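Local coordinates for beta-galactosidase (Marinomonas sp. ef1, PDB 6Y2K), which hydrolyses terminal beta-galactosyl residues as a cold-active GH42 beta-galactosidase that assembles into hexamers, at residues A536-L546 with C559-L570. Sequence-based numbering, arbitrary orientation. Where two conformers were deposited one is given.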
loop_
_atom_site.group_PDB
_atom_site.type_symbol
_atom_site.label_atom_id
_atom_site.label_comp_id
_atom_site.label_asym_id
_atom_site.label_seq_id
_atom_site.Cartn_x
_atom_site.Cartn_y
_atom_site.Cartn_z
ATOM N N ALA A 536 -16.985 -5.839 -16.322
ATOM C CA ALA A 536 -16.882 -7.282 -16.185
ATOM C C ALA A 536 -17.491 -7.981 -17.406
ATOM O O ALA A 536 -18.448 -7.482 -18.008
ATOM C CB ALA A 536 -17.562 -7.753 -14.906
ATOM N N VAL A 537 -16.893 -9.109 -17.765
ATOM C CA VAL A 537 -17.308 -9.942 -18.884
ATOM C C VAL A 537 -17.529 -11.366 -18.363
ATOM O O VAL A 537 -16.790 -11.835 -17.499
ATOM C CB VAL A 537 -16.232 -9.932 -19.993
ATOM C CG1 VAL A 537 -16.592 -10.878 -21.134
ATOM C CG2 VAL A 537 -16.040 -8.516 -20.522
ATOM N N SER A 538 -18.554 -12.031 -18.894
ATOM C CA SER A 538 -18.867 -13.421 -18.573
ATOM C C SER A 538 -19.433 -14.078 -19.837
ATOM O O SER A 538 -19.456 -13.444 -20.885
ATOM C CB SER A 538 -19.860 -13.482 -17.409
ATOM O OG SER A 538 -21.074 -12.829 -17.729
ATOM N N GLY A 539 -19.866 -15.333 -19.757
ATOM C CA GLY A 539 -20.456 -16.008 -20.914
ATOM C C GLY A 539 -19.967 -17.421 -21.123
ATOM O O GLY A 539 -19.223 -17.961 -20.301
ATOM N N ARG A 540 -20.411 -18.021 -22.228
ATOM C CA ARG A 540 -20.031 -19.381 -22.609
ATOM C C ARG A 540 -18.539 -19.671 -22.557
ATOM O O ARG A 540 -18.151 -20.757 -22.155
ATOM C CB ARG A 540 -20.486 -19.691 -24.037
ATOM C CG ARG A 540 -21.956 -19.989 -24.168
ATOM C CD ARG A 540 -22.254 -21.437 -23.811
ATOM N NE ARG A 540 -23.682 -21.578 -23.535
ATOM C CZ ARG A 540 -24.231 -22.477 -22.722
ATOM N NH1 ARG A 540 -23.488 -23.370 -22.066
ATOM N NH2 ARG A 540 -25.556 -22.472 -22.557
ATOM N N TRP A 541 -17.713 -18.727 -23.005
ATOM C CA TRP A 541 -16.277 -18.988 -23.196
ATOM C C TRP A 541 -15.337 -18.522 -22.088
ATOM O O TRP A 541 -14.161 -18.881 -22.115
ATOM C CB TRP A 541 -15.800 -18.425 -24.541
ATOM C CG TRP A 541 -16.217 -19.239 -25.731
ATOM C CD1 TRP A 541 -16.937 -20.408 -25.739
ATOM C CD2 TRP A 541 -15.892 -18.963 -27.089
ATOM N NE1 TRP A 541 -17.092 -20.860 -27.028
ATOM C CE2 TRP A 541 -16.462 -19.989 -27.876
ATOM C CE3 TRP A 541 -15.183 -17.940 -27.723
ATOM C CZ2 TRP A 541 -16.353 -20.013 -29.258
ATOM C CZ3 TRP A 541 -15.071 -17.968 -29.098
ATOM C CH2 TRP A 541 -15.650 -19.003 -29.851
ATOM N N GLY A 542 -15.821 -17.748 -21.125
ATOM C CA GLY A 542 -14.962 -17.325 -20.020
ATOM C C GLY A 542 -15.474 -16.127 -19.264
ATOM O O GLY A 542 -16.563 -15.608 -19.551
ATOM N N ALA A 543 -14.663 -15.701 -18.293
ATOM C CA ALA A 543 -14.913 -14.510 -17.498
ATOM C C ALA A 543 -13.632 -13.686 -17.359
ATOM O O ALA A 543 -12.522 -14.210 -17.413
ATOM C CB ALA A 543 -15.429 -14.896 -16.121
ATOM N N GLY A 544 -13.813 -12.390 -17.172
ATOM C CA GLY A 544 -12.706 -11.459 -17.071
ATOM C C GLY A 544 -13.214 -10.039 -17.184
ATOM O O GLY A 544 -14.327 -9.741 -16.740
ATOM N N LYS A 545 -12.397 -9.175 -17.781
ATOM C CA LYS A 545 -12.746 -7.779 -18.000
ATOM C C LYS A 545 -12.505 -7.350 -19.443
ATOM O O LYS A 545 -11.781 -8.011 -20.206
ATOM C CB LYS A 545 -11.929 -6.877 -17.071
ATOM C CG LYS A 545 -12.060 -7.221 -15.599
ATOM C CD LYS A 545 -11.198 -6.302 -14.752
ATOM C CE LYS A 545 -11.485 -6.479 -13.273
ATOM N NZ LYS A 545 -10.448 -5.756 -12.485
ATOM N N LEU A 546 -13.138 -6.232 -19.794
ATOM C CA LEU A 546 -12.846 -5.486 -21.008
ATOM C C LEU A 546 -12.340 -4.102 -20.621
ATOM O O LEU A 546 -12.646 -3.608 -19.538
ATOM C CB LEU A 546 -14.090 -5.379 -21.882
ATOM C CG LEU A 546 -15.249 -4.488 -21.409
ATOM C CD1 LEU A 546 -15.110 -3.051 -21.913
ATOM C CD2 LEU A 546 -16.558 -5.084 -21.890
ATOM N N CYS A 559 -24.165 -15.337 -28.510
ATOM C CA CYS A 559 -23.109 -14.649 -27.773
ATOM C C CYS A 559 -22.255 -15.652 -27.013
ATOM O O CYS A 559 -22.778 -16.493 -26.289
ATOM C CB CYS A 559 -23.713 -13.666 -26.780
ATOM S SG CYS A 559 -24.436 -12.218 -27.561
ATOM N N LEU A 560 -20.940 -15.542 -27.187
ATOM C CA LEU A 560 -19.963 -16.348 -26.464
ATOM C C LEU A 560 -19.400 -15.608 -25.247
ATOM O O LEU A 560 -18.878 -16.258 -24.329
ATOM C CB LEU A 560 -18.823 -16.763 -27.391
ATOM C CG LEU A 560 -19.159 -17.620 -28.626
ATOM C CD1 LEU A 560 -19.959 -18.859 -28.225
ATOM C CD2 LEU A 560 -19.889 -16.850 -29.728
ATOM N N LEU A 561 -19.469 -14.272 -25.271
ATOM C CA LEU A 561 -19.145 -13.412 -24.129
ATOM C C LEU A 561 -20.108 -12.227 -24.105
ATOM O O LEU A 561 -20.483 -11.719 -25.160
ATOM C CB LEU A 561 -17.709 -12.881 -24.229
ATOM C CG LEU A 561 -16.557 -13.892 -24.249
ATOM C CD1 LEU A 561 -15.238 -13.195 -24.539
ATOM C CD2 LEU A 561 -16.454 -14.652 -22.936
ATOM N N LYS A 562 -20.492 -11.788 -22.906
ATOM C CA LYS A 562 -21.365 -10.636 -22.719
ATOM C C LYS A 562 -20.930 -9.836 -21.499
ATOM O O LYS A 562 -20.294 -10.376 -20.607
ATOM C CB LYS A 562 -22.807 -11.093 -22.489
ATOM C CG LYS A 562 -23.382 -11.958 -23.597
ATOM C CD LYS A 562 -24.875 -12.208 -23.439
ATOM C CE LYS A 562 -25.201 -12.924 -22.143
ATOM N NZ LYS A 562 -26.478 -13.682 -22.257
ATOM N N ASP A 563 -21.301 -8.561 -21.447
ATOM C CA ASP A 563 -21.100 -7.752 -20.226
ATOM C C ASP A 563 -22.235 -7.990 -19.215
ATOM O O ASP A 563 -23.168 -8.750 -19.505
ATOM C CB ASP A 563 -20.860 -6.266 -20.550
ATOM C CG ASP A 563 -22.053 -5.561 -21.174
ATOM O OD1 ASP A 563 -23.227 -5.951 -20.962
ATOM O OD2 ASP A 563 -21.786 -4.564 -21.887
ATOM N N ASP A 564 -22.162 -7.358 -18.043
ATOM C CA ASP A 564 -23.183 -7.573 -16.990
ATOM C C ASP A 564 -24.589 -7.107 -17.384
ATOM O O ASP A 564 -25.572 -7.643 -16.870
ATOM C CB ASP A 564 -22.794 -6.908 -15.658
ATOM C CG ASP A 564 -21.745 -7.702 -14.863
ATOM O OD1 ASP A 564 -21.304 -8.805 -15.272
ATOM O OD2 ASP A 564 -21.364 -7.196 -13.788
ATOM N N GLY A 565 -24.683 -6.132 -18.288
ATOM C CA GLY A 565 -25.964 -5.724 -18.867
ATOM C C GLY A 565 -26.502 -6.646 -19.956
ATOM O O GLY A 565 -27.540 -6.348 -20.554
ATOM N N GLY A 566 -25.803 -7.750 -20.234
ATOM C CA GLY A 566 -26.195 -8.692 -21.276
ATOM C C GLY A 566 -25.885 -8.257 -22.699
ATOM O O GLY A 566 -26.326 -8.923 -23.647
ATOM N N ASN A 567 -25.102 -7.184 -22.861
ATOM C CA ASN A 567 -24.754 -6.646 -24.190
ATOM C C ASN A 567 -23.684 -7.544 -24.814
ATOM O O ASN A 567 -22.765 -7.975 -24.123
ATOM C CB ASN A 567 -24.282 -5.175 -24.107
ATOM C CG ASN A 567 -23.583 -4.675 -25.380
ATOM O OD1 ASN A 567 -24.209 -4.453 -26.415
ATOM N ND2 ASN A 567 -22.281 -4.456 -25.280
ATOM N N PRO A 568 -23.801 -7.841 -26.127
ATOM C CA PRO A 568 -22.795 -8.693 -26.768
ATOM C C PRO A 568 -21.360 -8.162 -26.729
ATOM O O PRO A 568 -21.130 -6.992 -27.028
ATOM C CB PRO A 568 -23.279 -8.766 -28.222
ATOM C CG PRO A 568 -24.746 -8.565 -28.144
ATOM C CD PRO A 568 -24.941 -7.581 -27.035
ATOM N N VAL A 569 -20.428 -9.034 -26.347
ATOM C CA VAL A 569 -18.988 -8.758 -26.389
ATOM C C VAL A 569 -18.326 -9.597 -27.488
ATOM O O VAL A 569 -17.615 -9.058 -28.327
ATOM C CB VAL A 569 -18.323 -8.996 -25.011
ATOM C CG1 VAL A 569 -16.793 -9.030 -25.107
ATOM C CG2 VAL A 569 -18.773 -7.922 -24.033
ATOM N N LEU A 570 -18.553 -10.907 -27.481
ATOM C CA LEU A 570 -18.079 -11.780 -28.561
ATOM C C LEU A 570 -19.257 -12.621 -29.039
ATOM O O LEU A 570 -19.961 -13.224 -28.231
ATOM C CB LEU A 570 -16.903 -12.627 -28.076
ATOM C CG LEU A 570 -16.319 -13.751 -28.954
ATOM C CD1 LEU A 570 -16.173 -13.367 -30.402
ATOM C CD2 LEU A 570 -14.967 -14.185 -28.403
HETATM O O HOH W 1 -20.044 -5.579 -17.287
HETATM O O HOH W 2 -20.753 -10.238 -17.297
HETATM O O HOH W 3 -22.287 -16.134 -23.591
#
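Trp541 and Leu560 both set CG anti to the carbonyl carbon (chi1 -75° and -61°), and their side chains run side by side in the same direction. This lays Leu560 CG over one face of the indole as a CH-pi contact, 3.7 Å from the centroid of the Trp541 six-membered ring. Leu570 CD2 meets the ring obliquely, 3.8 Å from Trp541 CE3. Next to this contact, Trp541 N donates to Leu560 O at 3.0 Å, in the carbonyl plane. An alanine in place of Trp541 would probably leave Leu560 CG and Leu570 CD2 without the ring they pack on. Strands 536-538 and 559-563 are antiparallel neighbours in the mixed sheet of the trimerisation domain, and Trp541 follows in the loop. Ser538 and Lys562 form a hydrogen-bonded pair, with Ser538 N to Lys562 O at 2.9 Å and Lys562 N to Ser538 O at 2.8 Å. Beyond it the backbone of Gly539 passes so close to Leu560 O that a CB would clash. A classic beta bulge sets Leu560 and Leu561 opposite Leu570. Val537 CG1 packs on Leu561 CB at 3.9 Å, on the side covered by helix 585-598. On the other side, Ser538 packs on Tyr605 of a second subunit. There, one water joins Ser538 OG to Asp564 OD1.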